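Local coordinates for protein RNA-dependent RNA polymerase (Qualyub virus, PDB 6DX1) that probably removes ubiquitin from tagged proteins through its viral ovarian tumour (OTU) domain, the cysteine-protease module of a nairovirus polymerase, at residues A[8-13]-A[129-134]; A[14-19]-A[107-112]; A[40-45]-A[101-106]. One frame throughout, in Å; residues are numbered along the deposited sequence.

Contact 1: residues A[8-13]-A[129-134]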
ATOM      1  N   ILE A   8       3.101   7.514  17.754  1.00 23.27           N
ATOM      2  CA  ILE A   8       2.208   7.794  16.633  1.00 19.54           C
ATOM      3  C   ILE A   8       0.779   7.761  17.136  1.00 19.65           C
ATOM      4  O   ILE A   8       0.371   6.797  17.795  1.00 21.02           O
ATOM      5  CB  ILE A   8       2.402   6.787  15.489  1.00 20.96           C
ATOM      6  CG1 ILE A   8       3.849   6.820  15.007  1.00 23.21           C
ATOM      7  CG2 ILE A   8       1.470   7.134  14.336  1.00 20.85           C
ATOM      8  CD1 ILE A   8       4.132   5.851  13.873  1.00 23.18           C
ATOM      9  N   VAL A   9       0.008   8.795  16.802  1.00 18.48           N
ATOM     10  CA  VAL A   9      -1.404   8.863  17.164  1.00 18.08           C
ATOM     11  C   VAL A   9      -2.178   8.504  15.902  1.00 19.32           C
ATOM     12  O   VAL A   9      -2.526   9.369  15.096  1.00 22.43           O
ATOM     13  CB  VAL A   9      -1.796  10.235  17.708  1.00 20.22           C
ATOM     14  CG1 VAL A   9      -3.251  10.216  18.169  1.00 24.13           C
ATOM     15  CG2 VAL A   9      -0.869  10.634  18.848  1.00 21.50           C
ATOM     16  N   TRP A  10      -2.450   7.209  15.727  1.00 18.06           N
ATOM     17  CA  TRP A  10      -3.257   6.755  14.601  1.00 18.92           C
ATOM     18  C   TRP A  10      -4.722   7.056  14.878  1.00 20.93           C
ATOM     19  O   TRP A  10      -5.240   6.713  15.945  1.00 24.13           O
ATOM     20  CB  TRP A  10      -3.075   5.253  14.368  1.00 19.74           C
ATOM     21  CG  TRP A  10      -1.713   4.844  13.907  1.00 20.29           C
ATOM     22  CD1 TRP A  10      -0.759   4.195  14.642  1.00 21.01           C
ATOM     23  CD2 TRP A  10      -1.151   5.036  12.602  1.00 18.43           C
ATOM     24  NE1 TRP A  10       0.361   3.975  13.875  1.00 23.29           N
ATOM     25  CE2 TRP A  10       0.144   4.474  12.619  1.00 20.61           C
ATOM     26  CE3 TRP A  10      -1.621   5.620  11.420  1.00 19.32           C
ATOM     27  CZ2 TRP A  10       0.988   4.496  11.500  1.00 20.49           C
ATOM     28  CZ3 TRP A  10      -0.787   5.646  10.312  1.00 19.63           C
ATOM     29  CH2 TRP A  10       0.506   5.075  10.361  1.00 18.73           C
ATOM     30  N   GLU A  11      -5.386   7.681  13.915  1.00 18.64           N
ATOM     31  CA  GLU A  11      -6.793   8.050  14.031  1.00 19.03           C
ATOM     32  C   GLU A  11      -7.612   7.225  13.048  1.00 20.07           C
ATOM     33  O   GLU A  11      -7.261   7.143  11.866  1.00 19.74           O
ATOM     34  CB  GLU A  11      -6.974   9.541  13.757  1.00 24.19           C
ATOM     35  CG  GLU A  11      -8.424   9.975  13.728  1.00 29.29           C
ATOM     36  CD  GLU A  11      -8.571  11.477  13.799  1.00 34.01           C
ATOM     37  OE1 GLU A  11      -8.589  12.020  14.927  1.00 40.79           O
ATOM     38  OE2 GLU A  11      -8.658  12.108  12.727  1.00 42.17           O
ATOM     39  N   HIS A  12      -8.699   6.622  13.533  1.00 19.68           N
ATOM     40  CA  HIS A  12      -9.568   5.834  12.664  1.00 20.71           C
ATOM     41  C   HIS A  12     -10.026   6.627  11.446  1.00 20.98           C
ATOM     42  O   HIS A  12     -10.448   7.789  11.549  1.00 19.03           O
ATOM     43  CB  HIS A  12     -10.796   5.343  13.440  1.00 23.01           C
ATOM     44  CG  HIS A  12     -11.720   4.502  12.621  1.00 21.73           C
ATOM     45  ND1 HIS A  12     -11.409   3.217  12.232  1.00 20.85           N
ATOM     46  CD2 HIS A  12     -12.943   4.768  12.098  1.00 24.43           C
ATOM     47  CE1 HIS A  12     -12.405   2.724  11.513  1.00 20.56           C
ATOM     48  NE2 HIS A  12     -13.347   3.648  11.419  1.00 22.45           N
ATOM     49  N   VAL A  13      -9.981   5.970  10.283  1.00 18.86           N
ATOM     50  CA  VAL A  13     -10.548   6.505   9.044  1.00 18.67           C
ATOM     51  C   VAL A  13     -11.794   5.726   8.632  1.00 21.91           C
ATOM     52  O   VAL A  13     -12.885   6.296   8.526  1.00 22.70           O
ATOM     53  CB  VAL A  13      -9.495   6.518   7.907  1.00 20.96           C
ATOM     54  CG1 VAL A  13     -10.140   6.883   6.571  1.00 25.22           C
ATOM     55  CG2 VAL A  13      -8.379   7.495   8.229  1.00 21.53           C
ATOM     56  N   GLY A 129       1.250   9.390   7.680  1.00 19.11           N
ATOM     57  CA  GLY A 129       1.083   7.987   7.355  1.00 17.85           C
ATOM     58  C   GLY A 129      -0.387   7.638   7.239  1.00 19.09           C
ATOM     59  O   GLY A 129      -1.243   8.235   7.892  1.00 19.80           O
ATOM     60  N   ILE A 130      -0.677   6.683   6.361  1.00 16.03           N
ATOM     61  CA  ILE A 130      -1.994   6.059   6.322  1.00 17.48           C
ATOM     62  C   ILE A 130      -1.761   4.557   6.314  1.00 19.36           C
ATOM     63  O   ILE A 130      -0.831   4.067   5.664  1.00 17.99           O
ATOM     64  CB  ILE A 130      -2.841   6.530   5.117  1.00 21.33           C
ATOM     65  CG1 ILE A 130      -4.215   5.865   5.124  1.00 18.49           C
ATOM     66  CG2 ILE A 130      -2.142   6.281   3.818  1.00 24.17           C
ATOM     67  CD1 ILE A 130      -5.294   6.748   4.496  1.00 24.84           C
ATOM     68  N   ARG A 131      -2.564   3.835   7.082  1.00 17.43           N
ATOM     69  CA  ARG A 131      -2.235   2.464   7.440  1.00 17.83           C
ATOM     70  C   ARG A 131      -3.464   1.586   7.289  1.00 20.10           C
ATOM     71  O   ARG A 131      -4.570   2.002   7.644  1.00 19.35           O
ATOM     72  CB  ARG A 131      -1.710   2.437   8.884  1.00 20.38           C
ATOM     73  CG  ARG A 131      -1.652   1.103   9.578  1.00 24.88           C
ATOM     74  CD  ARG A 131      -1.172   1.336  11.024  1.00 22.85           C
ATOM     75  NE  ARG A 131      -2.235   1.795  11.923  1.00 20.81           N
ATOM     76  CZ  ARG A 131      -2.318   1.425  13.195  1.00 23.16           C
ATOM     77  NH1 ARG A 131      -1.395   0.612  13.699  1.00 24.20           N
ATOM     78  NH2 ARG A 131      -3.313   1.855  13.964  1.00 23.80           N
ATOM     79  N   TRP A 132      -3.271   0.377   6.754  1.00 16.59           N
ATOM     80  CA  TRP A 132      -4.304  -0.661   6.735  1.00 17.64           C
ATOM     81  C   TRP A 132      -3.806  -1.816   7.592  1.00 20.27           C
ATOM     82  O   TRP A 132      -2.780  -2.424   7.269  1.00 19.88           O
ATOM     83  CB  TRP A 132      -4.609  -1.140   5.306  1.00 18.95           C
ATOM     84  CG  TRP A 132      -5.283  -0.097   4.493  1.00 17.80           C
ATOM     85  CD1 TRP A 132      -6.618  -0.002   4.238  1.00 16.64           C
ATOM     86  CD2 TRP A 132      -4.668   1.025   3.842  1.00 17.72           C
ATOM     87  NE1 TRP A 132      -6.876   1.102   3.470  1.00 18.71           N
ATOM     88  CE2 TRP A 132      -5.699   1.753   3.211  1.00 18.65           C
ATOM     89  CE3 TRP A 132      -3.345   1.477   3.722  1.00 17.47           C
ATOM     90  CZ2 TRP A 132      -5.456   2.910   2.475  1.00 19.21           C
ATOM     91  CZ3 TRP A 132      -3.100   2.633   2.991  1.00 17.80           C
ATOM     92  CH2 TRP A 132      -4.156   3.338   2.381  1.00 18.29           C
ATOM     93  N   GLY A 133      -4.522  -2.108   8.673  1.00 17.85           N
ATOM     94  CA  GLY A 133      -4.089  -3.074   9.669  1.00 19.41           C
ATOM     95  C   GLY A 133      -3.607  -2.398  10.943  1.00 23.23           C
ATOM     96  O   GLY A 133      -3.481  -1.178  11.034  1.00 22.59           O
ATOM     97  N   ASP A 134      -3.295  -3.234  11.942  1.00 23.53           N
ATOM     98  CA  ASP A 134      -3.020  -2.766  13.300  1.00 29.78           C
ATOM     99  C   ASP A 134      -1.550  -2.840  13.701  1.00 27.86           C
ATOM    100  O   ASP A 134      -1.227  -2.582  14.868  1.00 27.18           O
ATOM    101  CB  ASP A 134      -3.847  -3.568  14.313  1.00 31.47           C
ATOM    102  CG  ASP A 134      -5.327  -3.280  14.218  1.00 42.52           C
ATOM    103  OD1 ASP A 134      -6.076  -4.168  13.764  1.00 49.49           O
ATOM    104  OD2 ASP A 134      -5.745  -2.163  14.592  1.00 46.97           O
TER
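Trp-10 and Arg-131 meet by stacking: the guanidinium lies almost flat on one face of the indole, the two planes 11° apart. Its charge is placed over the pyrrole part, with CZ of Arg-131 3.5 Å from the centroid of the five-membered ring of Trp-10, a cation-pi contact made over the face. Beside it comes a CH-pi contact, in which CD of Arg-131 stands 3.8 Å from the centroid of the six-membered ring of Trp-10. The arginine chain leaves with CG opposite the backbone N and then bends at chi3 (80°), a turn that lays its planar end along the indole.

The two segments are not neighbours in the sheet. Strand 17-25 runs between strands 11-14 and 125-132, so both side chains reach across it, with Ala-20 small enough to sit against the indole. Strands 11-14 and 17-25 are added at one edge of this sheet, as in other nairovirus OTU domains.

Van der Waals packing completes the indole's surroundings. CZ3 of Trp-10 is 3.6 Å from the carbonyl O of Gly-129. A side chain at Gly-129 would point into the six-membered ring near CH2, so glycine suits the place. CG2 of Ile-8 lies over the other indole face. Polar bonds from outside fix the guanidinium's rotation: NE is bonded to Ser-18 OG and NH1 to Gly-135 O. On the face turned from Trp-10, Gly-133 O lies 3.3 Å above the guanidinium plane, toward the rim.

Contact 2: residues A[14-19]-A[107-112]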
ATOM      1  N   PHE A  14     -11.659   4.424   8.406  1.00 20.10           N
ATOM      2  CA  PHE A  14     -12.691   3.582   7.815  1.00 19.98           C
ATOM      3  C   PHE A  14     -12.253   2.126   7.914  1.00 22.37           C
ATOM      4  O   PHE A  14     -11.143   1.804   7.492  1.00 20.91           O
ATOM      5  CB  PHE A  14     -12.912   3.963   6.349  1.00 21.02           C
ATOM      6  CG  PHE A  14     -13.975   3.146   5.661  1.00 23.24           C
ATOM      7  CD1 PHE A  14     -13.647   1.990   4.973  1.00 23.93           C
ATOM      8  CD2 PHE A  14     -15.302   3.547   5.693  1.00 23.96           C
ATOM      9  CE1 PHE A  14     -14.620   1.237   4.339  1.00 24.80           C
ATOM     10  CE2 PHE A  14     -16.280   2.796   5.058  1.00 25.63           C
ATOM     11  CZ  PHE A  14     -15.935   1.637   4.376  1.00 24.05           C
ATOM     12  N   ASP A  15     -13.099   1.248   8.462  1.00 20.10           N
ATOM     13  CA  ASP A  15     -12.789  -0.176   8.566  1.00 21.66           C
ATOM     14  C   ASP A  15     -11.399  -0.373   9.171  1.00 21.78           C
ATOM     15  O   ASP A  15     -11.149   0.088  10.291  1.00 21.68           O
ATOM     16  CB  ASP A  15     -12.924  -0.839   7.195  1.00 20.48           C
ATOM     17  CG  ASP A  15     -12.833  -2.364   7.257  1.00 28.44           C
ATOM     18  OD1 ASP A  15     -13.602  -3.001   8.007  1.00 30.99           O
ATOM     19  OD2 ASP A  15     -11.979  -2.924   6.543  1.00 30.85           O
ATOM     20  N   ASN A  16     -10.474  -1.027   8.461  1.00 21.11           N
ATOM     21  CA  ASN A  16      -9.161  -1.273   9.050  1.00 18.92           C
ATOM     22  C   ASN A  16      -8.139  -0.191   8.707  1.00 19.77           C
ATOM     23  O   ASN A  16      -6.944  -0.394   8.940  1.00 18.82           O
ATOM     24  CB  ASN A  16      -8.637  -2.671   8.662  1.00 21.25           C
ATOM     25  CG  ASN A  16      -8.077  -2.747   7.238  1.00 20.31           C
ATOM     26  OD1 ASN A  16      -8.447  -1.975   6.355  1.00 19.88           O
ATOM     27  ND2 ASN A  16      -7.181  -3.716   7.016  1.00 19.87           N
ATOM     28  N   CYS A  17      -8.588   0.968   8.232  1.00 17.71           N
ATOM     29  CA  CYS A  17      -7.706   2.052   7.804  1.00 17.18           C
ATOM     30  C   CYS A  17      -7.642   3.135   8.873  1.00 20.76           C
ATOM     31  O   CYS A  17      -8.678   3.551   9.402  1.00 19.89           O
ATOM     32  CB  CYS A  17      -8.199   2.650   6.484  1.00 18.60           C
ATOM     33  SG  CYS A  17      -7.221   4.043   5.901  1.00 20.02           S
ATOM     34  N   SER A  18      -6.431   3.575   9.197  1.00 17.65           N
ATOM     35  CA  SER A  18      -6.212   4.699  10.105  1.00 17.61           C
ATOM     36  C   SER A  18      -5.132   5.614   9.524  1.00 21.23           C
ATOM     37  O   SER A  18      -4.425   5.247   8.578  1.00 19.59           O
ATOM     38  CB  SER A  18      -5.832   4.213  11.514  1.00 18.80           C
ATOM     39  OG  SER A  18      -4.690   3.346  11.483  1.00 19.33           O
ATOM     40  N   GLN A  19      -4.998   6.816  10.094  1.00 17.04           N
ATOM     41  CA  GLN A  19      -4.069   7.805   9.540  1.00 18.02           C
ATOM     42  C   GLN A  19      -3.449   8.633  10.660  1.00 20.50           C
ATOM     43  O   GLN A  19      -4.001   8.733  11.756  1.00 18.46           O
ATOM     44  CB  GLN A  19      -4.767   8.733   8.535  1.00 20.32           C
ATOM     45  CG  GLN A  19      -5.760   9.690   9.178  1.00 23.95           C
ATOM     46  CD  GLN A  19      -6.546  10.489   8.151  1.00 30.67           C
ATOM     47  OE1 GLN A  19      -6.302  10.379   6.951  1.00 33.00           O
ATOM     48  NE2 GLN A  19      -7.493  11.290   8.620  1.00 34.03           N
ATOM     49  N   LEU A 107      -4.698  -6.225   0.024  1.00 17.37           N
ATOM     50  CA  LEU A 107      -3.487  -6.960   0.377  1.00 17.83           C
ATOM     51  C   LEU A 107      -3.337  -7.123   1.888  1.00 17.92           C
ATOM     52  O   LEU A 107      -2.851  -8.161   2.355  1.00 17.64           O
ATOM     53  CB  LEU A 107      -2.261  -6.267  -0.219  1.00 16.59           C
ATOM     54  CG  LEU A 107      -2.213  -6.442  -1.736  1.00 18.98           C
ATOM     55  CD1 LEU A 107      -1.329  -5.375  -2.355  1.00 20.78           C
ATOM     56  CD2 LEU A 107      -1.712  -7.837  -2.078  1.00 20.08           C
ATOM     57  N   SER A 108      -3.729  -6.111   2.673  1.00 18.16           N
ATOM     58  CA  SER A 108      -3.647  -6.264   4.128  1.00 17.77           C
ATOM     59  C   SER A 108      -4.472  -7.454   4.603  1.00 20.36           C
ATOM     60  O   SER A 108      -4.071  -8.164   5.542  1.00 19.29           O
ATOM     61  CB  SER A 108      -4.095  -4.969   4.823  1.00 19.04           C
ATOM     62  OG  SER A 108      -5.495  -4.775   4.707  1.00 20.01           O
ATOM     63  N   LYS A 109      -5.603  -7.709   3.946  1.00 17.97           N
ATOM     64  CA  LYS A 109      -6.507  -8.776   4.354  1.00 20.55           C
ATOM     65  C   LYS A 109      -6.144 -10.119   3.738  1.00 22.94           C
ATOM     66  O   LYS A 109      -6.339 -11.160   4.378  1.00 23.80           O
ATOM     67  CB  LYS A 109      -7.950  -8.379   4.012  1.00 20.62           C
ATOM     68  CG  LYS A 109      -8.392  -7.155   4.826  1.00 20.76           C
ATOM     69  CD  LYS A 109      -9.742  -6.580   4.407  1.00 21.45           C
ATOM     70  CE  LYS A 109     -10.189  -5.509   5.407  1.00 23.24           C
ATOM     71  NZ  LYS A 109     -11.476  -4.851   4.986  1.00 24.53           N
ATOM     72  N   LEU A 110      -5.596 -10.117   2.519  1.00 18.36           N
ATOM     73  CA  LEU A 110      -5.119 -11.353   1.908  1.00 18.54           C
ATOM     74  C   LEU A 110      -3.859 -11.858   2.599  1.00 19.22           C
ATOM     75  O   LEU A 110      -3.759 -13.040   2.959  1.00 19.82           O
ATOM     76  CB  LEU A 110      -4.849 -11.126   0.416  1.00 18.02           C
ATOM     77  CG  LEU A 110      -4.037 -12.219  -0.295  1.00 20.09           C
ATOM     78  CD1 LEU A 110      -4.810 -13.512  -0.412  1.00 20.46           C
ATOM     79  CD2 LEU A 110      -3.598 -11.747  -1.677  1.00 22.19           C
ATOM     80  N   LEU A 111      -2.881 -10.979   2.786  1.00 17.70           N
ATOM     81  CA  LEU A 111      -1.590 -11.374   3.333  1.00 17.96           C
ATOM     82  C   LEU A 111      -1.569 -11.394   4.853  1.00 19.18           C
ATOM     83  O   LEU A 111      -0.607 -11.911   5.430  1.00 19.89           O
ATOM     84  CB  LEU A 111      -0.492 -10.432   2.821  1.00 18.64           C
ATOM     85  CG  LEU A 111      -0.374 -10.372   1.294  1.00 21.74           C
ATOM     86  CD1 LEU A 111       0.542  -9.234   0.894  1.00 20.66           C
ATOM     87  CD2 LEU A 111       0.152 -11.703   0.742  1.00 27.55           C
ATOM     88  N   LYS A 112      -2.598 -10.838   5.502  1.00 20.99           N
ATOM     89  CA  LYS A 112      -2.685 -10.779   6.961  1.00 20.39           C
ATOM     90  C   LYS A 112      -1.499 -10.022   7.553  1.00 22.28           C
ATOM     91  O   LYS A 112      -0.851 -10.460   8.508  1.00 23.38           O
ATOM     92  CB  LYS A 112      -2.812 -12.185   7.558  1.00 21.23           C
ATOM     93  CG  LYS A 112      -4.010 -12.959   7.026  1.00 25.11           C
ATOM     94  CD  LYS A 112      -5.322 -12.313   7.456  1.00 28.72           C
ATOM     95  CE  LYS A 112      -6.495 -13.271   7.303  1.00 36.11           C
ATOM     96  NZ  LYS A 112      -7.224 -13.118   6.023  1.00 37.05           N
TER
HETATM   97  O   HOH W   1     -13.725  -5.720   6.880  1.00 34.30           O
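Asp-15 and Lys-109 approach from opposite directions, the lysine chain stretched out beyond CG until its ammonium reaches the carboxylate. NZ of Lys-109 and OD2 of Asp-15 form a salt bridge, the nitrogen coming in on the syn side of the oxygen and 22° out of the carboxylate plane; the modelled 2.5 Å between these two atoms is unusually short, and its exact length is doubtful. A water spans the same pair, donating to OD1 of Asp-15 at 2.9 Å and accepting from NZ of Lys-109 at 3.1 Å. The long, flexible lysine suits a site with several acceptors, since NZ also forms a salt bridge with Glu-105 and a hydrogen bond to Glu-74 O.

Asp-15 and Asn-16 are the central residues of a type II' beta turn from Phe-14 to Cys-17, which closes the hairpin of strands 11-14 and 17-25. The turn projects both polar side chains toward the last turns of helix 101-111, joining the hairpin to that helix.

Asn-16 crosses Lys-109 obliquely, its ND2 3.9 Å from CE of Lys-109. With CG set between the backbone N and the carbonyl carbon (chi1 78°), its amide is directed at Ser-108, and ND2 of Asn-16 donates to OG of Ser-108 over 3.0 Å. The acceptor lies in the amide plane and the N-H...O angle is 153°. Serine serves well here because its hydroxyl can accept from Asn-16 while also bonding Glu-105 O within its own helix.

Contact 3: residues A[40-45]-A[101-106]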
ATOM      1  N   ASN A  40       2.178   1.387 -12.723  1.00 20.41           N
ATOM      2  CA  ASN A  40       2.123   0.147 -11.968  1.00 20.69           C
ATOM      3  C   ASN A  40       2.954   0.209 -10.699  1.00 17.71           C
ATOM      4  O   ASN A  40       3.142  -0.821 -10.046  1.00 19.37           O
ATOM      5  CB  ASN A  40       2.585  -1.018 -12.847  1.00 20.66           C
ATOM      6  CG  ASN A  40       1.619  -1.291 -13.982  1.00 25.22           C
ATOM      7  OD1 ASN A  40       0.442  -1.531 -13.742  1.00 29.57           O
ATOM      8  ND2 ASN A  40       2.105  -1.234 -15.215  1.00 31.17           N
ATOM      9  N   CYS A  41       3.435   1.397 -10.324  1.00 17.91           N
ATOM     10  CA  CYS A  41       4.430   1.504  -9.257  1.00 18.07           C
ATOM     11  C   CYS A  41       3.946   0.914  -7.925  1.00 17.25           C
ATOM     12  O   CYS A  41       4.754   0.343  -7.182  1.00 17.23           O
ATOM     13  CB  CYS A  41       4.838   2.968  -9.076  1.00 18.18           C
ATOM     14  SG  CYS A  41       3.447   4.070  -8.760  1.00 19.74           S
ATOM     15  N   PHE A  42       2.656   1.065  -7.583  1.00 17.42           N
ATOM     16  CA  PHE A  42       2.163   0.451  -6.345  1.00 16.57           C
ATOM     17  C   PHE A  42       2.409  -1.058  -6.352  1.00 16.45           C
ATOM     18  O   PHE A  42       2.978  -1.624  -5.407  1.00 15.85           O
ATOM     19  CB  PHE A  42       0.663   0.733  -6.148  1.00 16.97           C
ATOM     20  CG  PHE A  42       0.060  -0.075  -5.025  1.00 17.39           C
ATOM     21  CD1 PHE A  42       0.077   0.409  -3.725  1.00 20.34           C
ATOM     22  CD2 PHE A  42      -0.459  -1.334  -5.256  1.00 16.45           C
ATOM     23  CE1 PHE A  42      -0.435  -0.344  -2.677  1.00 20.73           C
ATOM     24  CE2 PHE A  42      -0.955  -2.104  -4.210  1.00 18.44           C
ATOM     25  CZ  PHE A  42      -0.950  -1.605  -2.916  1.00 18.85           C
ATOM     26  N   PHE A  43       2.002  -1.720  -7.435  1.00 17.48           N
ATOM     27  CA  PHE A  43       2.179  -3.162  -7.550  1.00 17.33           C
ATOM     28  C   PHE A  43       3.650  -3.546  -7.652  1.00 16.64           C
ATOM     29  O   PHE A  43       4.038  -4.640  -7.212  1.00 17.18           O
ATOM     30  CB  PHE A  43       1.403  -3.658  -8.772  1.00 17.72           C
ATOM     31  CG  PHE A  43      -0.075  -3.397  -8.680  1.00 17.47           C
ATOM     32  CD1 PHE A  43      -0.860  -4.135  -7.800  1.00 18.77           C
ATOM     33  CD2 PHE A  43      -0.676  -2.413  -9.457  1.00 18.56           C
ATOM     34  CE1 PHE A  43      -2.223  -3.907  -7.707  1.00 20.14           C
ATOM     35  CE2 PHE A  43      -2.041  -2.172  -9.370  1.00 21.34           C
ATOM     36  CZ  PHE A  43      -2.820  -2.921  -8.492  1.00 20.43           C
ATOM     37  N   ARG A  44       4.470  -2.677  -8.251  1.00 15.74           N
ATOM     38  CA  ARG A  44       5.905  -2.926  -8.313  1.00 15.25           C
ATOM     39  C   ARG A  44       6.525  -2.911  -6.921  1.00 16.34           C
ATOM     40  O   ARG A  44       7.412  -3.721  -6.616  1.00 16.95           O
ATOM     41  CB  ARG A  44       6.582  -1.871  -9.191  1.00 17.30           C
ATOM     42  CG  ARG A  44       6.249  -1.997 -10.658  1.00 18.20           C
ATOM     43  CD  ARG A  44       6.799  -0.817 -11.451  1.00 19.03           C
ATOM     44  NE  ARG A  44       6.461  -1.025 -12.855  1.00 20.00           N
ATOM     45  CZ  ARG A  44       7.096  -1.893 -13.635  1.00 19.71           C
ATOM     46  NH1 ARG A  44       8.134  -2.586 -13.162  1.00 18.68           N
ATOM     47  NH2 ARG A  44       6.711  -2.054 -14.890  1.00 20.78           N
ATOM     48  N   ALA A  45       6.076  -1.989  -6.067  1.00 15.69           N
ATOM     49  CA  ALA A  45       6.605  -1.913  -4.714  1.00 16.69           C
ATOM     50  C   ALA A  45       6.219  -3.153  -3.920  1.00 18.00           C
ATOM     51  O   ALA A  45       7.054  -3.729  -3.215  1.00 17.30           O
ATOM     52  CB  ALA A  45       6.098  -0.638  -4.026  1.00 16.14           C
ATOM     53  N   SER A 101      -5.016   2.790  -2.494  1.00 21.79           N
ATOM     54  CA  SER A 101      -5.744   2.459  -1.269  1.00 20.51           C
ATOM     55  C   SER A 101      -6.650   1.248  -1.439  1.00 20.51           C
ATOM     56  O   SER A 101      -6.829   0.465  -0.496  1.00 22.59           O
ATOM     57  CB  SER A 101      -6.566   3.667  -0.818  1.00 29.39           C
ATOM     58  OG  SER A 101      -5.705   4.768  -0.577  1.00 36.51           O
ATOM     59  N   VAL A 102      -7.267   1.090  -2.615  1.00 20.01           N
ATOM     60  CA  VAL A 102      -8.110  -0.083  -2.844  1.00 20.55           C
ATOM     61  C   VAL A 102      -7.310  -1.367  -2.631  1.00 19.97           C
ATOM     62  O   VAL A 102      -7.737  -2.283  -1.915  1.00 20.57           O
ATOM     63  CB  VAL A 102      -8.729  -0.024  -4.255  1.00 21.67           C
ATOM     64  CG1 VAL A 102      -9.372  -1.345  -4.621  1.00 22.56           C
ATOM     65  CG2 VAL A 102      -9.758   1.101  -4.324  1.00 27.08           C
ATOM     66  N   GLU A 103      -6.130  -1.447  -3.239  1.00 16.81           N
ATOM     67  CA  GLU A 103      -5.317  -2.647  -3.139  1.00 18.59           C
ATOM     68  C   GLU A 103      -4.607  -2.763  -1.795  1.00 17.66           C
ATOM     69  O   GLU A 103      -4.300  -3.879  -1.356  1.00 18.87           O
ATOM     70  CB  GLU A 103      -4.310  -2.657  -4.283  1.00 19.17           C
ATOM     71  CG  GLU A 103      -4.953  -2.970  -5.634  1.00 19.63           C
ATOM     72  CD  GLU A 103      -5.678  -1.780  -6.267  1.00 21.84           C
ATOM     73  OE1 GLU A 103      -5.347  -0.609  -5.980  1.00 20.00           O
ATOM     74  OE2 GLU A 103      -6.592  -2.026  -7.079  1.00 22.78           O
ATOM     75  N   ALA A 104      -4.321  -1.633  -1.136  1.00 16.88           N
ATOM     76  CA  ALA A 104      -3.760  -1.705   0.209  1.00 17.68           C
ATOM     77  C   ALA A 104      -4.720  -2.424   1.149  1.00 16.90           C
ATOM     78  O   ALA A 104      -4.297  -3.284   1.936  1.00 17.22           O
ATOM     79  CB  ALA A 104      -3.420  -0.307   0.727  1.00 19.19           C
ATOM     80  N   GLU A 105      -6.021  -2.116   1.052  1.00 17.69           N
ATOM     81  CA  GLU A 105      -7.011  -2.856   1.834  1.00 17.43           C
ATOM     82  C   GLU A 105      -6.996  -4.333   1.468  1.00 19.95           C
ATOM     83  O   GLU A 105      -6.941  -5.203   2.348  1.00 18.60           O
ATOM     84  CB  GLU A 105      -8.419  -2.281   1.622  1.00 18.46           C
ATOM     85  CG  GLU A 105      -9.487  -3.095   2.383  1.00 17.55           C
ATOM     86  CD  GLU A 105     -10.916  -2.730   2.005  1.00 24.27           C
ATOM     87  OE1 GLU A 105     -11.841  -3.152   2.727  1.00 25.33           O
ATOM     88  OE2 GLU A 105     -11.114  -2.007   1.016  1.00 24.71           O
ATOM     89  N   ILE A 106      -7.045  -4.638   0.163  1.00 16.95           N
ATOM     90  CA  ILE A 106      -7.106  -6.031  -0.279  1.00 16.94           C
ATOM     91  C   ILE A 106      -5.887  -6.797   0.211  1.00 17.94           C
ATOM     92  O   ILE A 106      -5.997  -7.909   0.738  1.00 17.51           O
ATOM     93  CB  ILE A 106      -7.218  -6.108  -1.813  1.00 18.69           C
ATOM     94  CG1 ILE A 106      -8.565  -5.569  -2.298  1.00 20.48           C
ATOM     95  CG2 ILE A 106      -7.020  -7.549  -2.286  1.00 19.05           C
ATOM     96  CD1 ILE A 106      -8.635  -5.404  -3.816  1.00 21.94           C
TER
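The short helical segments 41-45 and 101-106 run in roughly the same direction, 28° apart, with their axes 11.0 Å from each other and their nearest CA atoms, those of Phe-42 and Glu-103, 8.7 Å apart. This is packing inside the OTU cysteine-protease fold, where helices 41-51 and 101-111 lie together near the centre of the chain. Cys-41 opens the first of them after Asp-38 and Asn-40, a placing consistent with the nucleophile of OTU proteases.

Large aromatic side chains suit the wide spacing, because they can bridge it without the backbones closing in. Phe-42 points toward the other helix and meets Glu-103 at a slant, its CE2 3.4 Å from CB of Glu-103, and its CZ comes to 3.8 Å from the backbone N of Ala-104. The small methyl of Ala-104 is also in contact with Val-115 and Phe-117 of strand 114-120, which Phe-42 touches too at Phe-117, so this part of the helix pair rests on the sheet. Phe-43 meets the glutamate further out along its chain. Its CE1 lies 3.6 Å from CG of Glu-103, and its ring plane is turned 65° from the carboxylate. The two phenylalanines also brace each other, an edge of the Phe-42 ring facing the Phe-43 ring near its rim.

Glu-103 is thus an acid whose methylene groups do apolar work. The bend at chi2 (79°) folds its chain back, bringing the buried carboxylate to partners outside the two segments. OE1 accepts the backbone N-H of Gly-100, just ahead of the helix, as the glutamate of a capping box would, although glycine has no side chain to return the bond. OE2 is bonded to both the hydroxyl of Tyr-97 and that of Tyr-88.

Contact 3 is the core of the set, with all its touching residues buried, whereas contacts 1 and 2 are partly buried and lie farther from the chain's centre. Contacts 2 and 3 share helix 101-111: its end takes the polar grip of the hairpin, its start the phenylalanines of helix 41-51. Contacts 1 and 2 meet through strand 17-25, where Ser-18 O receives a probable hydrogen bond from Arg-131 N. Trp-132, on the strand of contact 1, packs on Ala-104 of contact 3. Chemistry follows place: a cation-pi stack across the sheet, a salt bridge with a bridging water at the hairpin turn, and phenylalanine rings on the methylene groups of a buried glutamate between the helices.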